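Local structure of prepilin (Salmonella typhi, 3FHV) at residues Tyr14-Ala18 / Thr90-Asn94. The protein is the type IVb pilin PilS, the pilus-building subunit that binds a peptide of the chloride channel CFTR and so probably mediates adhesion to host cells. Numbering follows the deposited sequence.
Sequences YQTLA and TITTN
This is a buried helix-on-sheet contact at the centre of the pilin's globular domain, where helix 8-25 packs against the inner strand 88-96. Residues 14-18 are regular alpha-helix, with Ala-18 N hydrogen-bonded to Tyr-14 O at 3.0 Å; residues 90-94 are extended. The two axes approach to 9.9 Å and run nearly antiparallel, at 150°, with Ala-18 and Ile-91 the nearest CA pair at 7.5 Å. Ile-91 and Thr-93, two apart and both beta-branched, as suits a strand, face the helix, while Thr-92 and Asn-94 point away. Ile-91 takes the m,t rotamer, which extends CD1 to the helix: CD1 lies 3.8 Å from both Tyr-14 O and Ala-18 CB, 3.7 Å from Ala-18 N and 4.0 Å from Leu-17 CG. The small methyl of Ala-18 lets the isoleucine come this close to the helix backbone. The later part of the long N-terminal helix, its membrane-spanning start absent from this fragment, laid against an antiparallel sheet forms the core of type IV pilin globular domains; here the neighbouring strands 72-78 and 148-154 continue the floor, apolar Leu-17, apt for this buried, strand-facing site, touching Val-75 and Tyr-14 meeting the ring of Phe-152. Tyr-14, chi1 m, reaches along the strand toward its C-terminal end, its CD1 passing 4.2 Å from Ile-91 CG2, and brings its phenol to Thr-93. There Tyr-14 OH and Thr-93 OG1 form a 2.7 Å hydrogen bond, the threonine giving the buried tyrosine hydroxyl a polar partner. With chi1 at 180°, Thr-93 OG1 also accepts a hydrogen bond from Asn-67 ND2.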
loop_
_atom_site.group_PDB
_atom_site.type_symbol
_atom_site.label_atom_id
_atom_site.label_comp_id
_atom_site.label_asym_id
_atom_site.label_seq_id
_atom_site.Cartn_x
_atom_site.Cartn_y
_atom_site.Cartn_z
ATOM N N TYR A 14 3.870 -8.470 2.548
ATOM C CA TYR A 14 3.561 -8.798 3.935
ATOM C C TYR A 14 3.683 -7.569 4.825
ATOM O O TYR A 14 2.883 -7.372 5.731
ATOM C CB TYR A 14 4.489 -9.906 4.451
ATOM C CG TYR A 14 4.353 -11.193 3.670
ATOM C CD1 TYR A 14 3.095 -11.753 3.427
ATOM C CD2 TYR A 14 5.472 -11.824 3.134
ATOM C CE1 TYR A 14 2.959 -12.911 2.653
ATOM C CE2 TYR A 14 5.347 -12.975 2.366
ATOM C CZ TYR A 14 4.093 -13.508 2.124
ATOM O OH TYR A 14 3.969 -14.619 1.332
ATOM N N GLN A 15 4.685 -6.739 4.566
ATOM C CA GLN A 15 4.885 -5.553 5.383
ATOM C C GLN A 15 3.722 -4.578 5.241
ATOM O O GLN A 15 3.218 -4.057 6.245
ATOM C CB GLN A 15 6.221 -4.882 5.027
ATOM C CG GLN A 15 7.432 -5.671 5.526
ATOM C CD GLN A 15 8.753 -5.134 5.005
ATOM O OE1 GLN A 15 8.826 -4.014 4.522
ATOM N NE2 GLN A 15 9.809 -5.937 5.109
ATOM N N THR A 16 3.283 -4.349 4.007
ATOM C CA THR A 16 2.173 -3.435 3.776
ATOM C C THR A 16 0.851 -4.014 4.275
ATOM O O THR A 16 0.018 -3.279 4.804
ATOM C CB THR A 16 2.048 -3.041 2.273
ATOM O OG1 THR A 16 2.018 -4.213 1.453
ATOM C CG2 THR A 16 3.221 -2.170 1.846
ATOM N N LEU A 17 0.657 -5.324 4.101
ATOM C CA LEU A 17 -0.561 -5.982 4.566
ATOM C C LEU A 17 -0.645 -5.795 6.082
ATOM O O LEU A 17 -1.715 -5.515 6.625
ATOM C CB LEU A 17 -0.545 -7.484 4.215
ATOM C CG LEU A 17 -1.738 -8.328 4.697
ATOM C CD1 LEU A 17 -3.036 -7.780 4.124
ATOM C CD2 LEU A 17 -1.537 -9.786 4.301
ATOM N N ALA A 18 0.490 -5.926 6.760
ATOM C CA ALA A 18 0.532 -5.739 8.211
ATOM C C ALA A 18 0.162 -4.297 8.560
ATOM O O ALA A 18 -0.658 -4.059 9.442
ATOM C CB ALA A 18 1.933 -6.067 8.749
ATOM N N THR A 90 -1.919 -12.349 13.379
ATOM C CA THR A 90 -0.798 -13.002 12.727
ATOM C C THR A 90 -1.040 -13.019 11.226
ATOM O O THR A 90 -2.183 -12.982 10.773
ATOM C CB THR A 90 -0.634 -14.480 13.168
ATOM O OG1 THR A 90 -1.861 -15.189 12.931
ATOM C CG2 THR A 90 -0.257 -14.577 14.638
ATOM N N ILE A 91 0.046 -13.043 10.459
ATOM C CA ILE A 91 -0.048 -13.162 9.010
ATOM C C ILE A 91 0.727 -14.442 8.747
ATOM O O ILE A 91 1.935 -14.504 8.991
ATOM C CB ILE A 91 0.641 -12.008 8.248
ATOM C CG1 ILE A 91 -0.068 -10.680 8.540
ATOM C CG2 ILE A 91 0.593 -12.291 6.731
ATOM C CD1 ILE A 91 0.528 -9.500 7.779
ATOM N N THR A 92 0.022 -15.464 8.280
ATOM C CA THR A 92 0.627 -16.753 7.988
ATOM C C THR A 92 0.700 -16.933 6.482
ATOM O O THR A 92 -0.266 -16.647 5.777
ATOM C CB THR A 92 -0.222 -17.915 8.571
ATOM O OG1 THR A 92 -0.304 -17.779 9.993
ATOM C CG2 THR A 92 0.404 -19.273 8.235
ATOM N N THR A 93 1.842 -17.403 5.987
ATOM C CA THR A 93 1.988 -17.653 4.555
ATOM C C THR A 93 2.537 -19.073 4.403
ATOM O O THR A 93 3.544 -19.428 5.018
ATOM C CB THR A 93 2.902 -16.599 3.889
ATOM O OG1 THR A 93 3.013 -16.884 2.487
ATOM C CG2 THR A 93 4.286 -16.573 4.545
ATOM N N ASN A 94 1.854 -19.871 3.584
ATOM C CA ASN A 94 2.180 -21.285 3.379
ATOM C C ASN A 94 2.917 -21.705 2.108
ATOM O O ASN A 94 2.891 -21.014 1.090
ATOM C CB ASN A 94 0.886 -22.098 3.456
ATOM C CG ASN A 94 0.178 -21.939 4.775
ATOM O OD1 ASN A 94 0.588 -22.512 5.779
ATOM N ND2 ASN A 94 -0.891 -21.147 4.784
#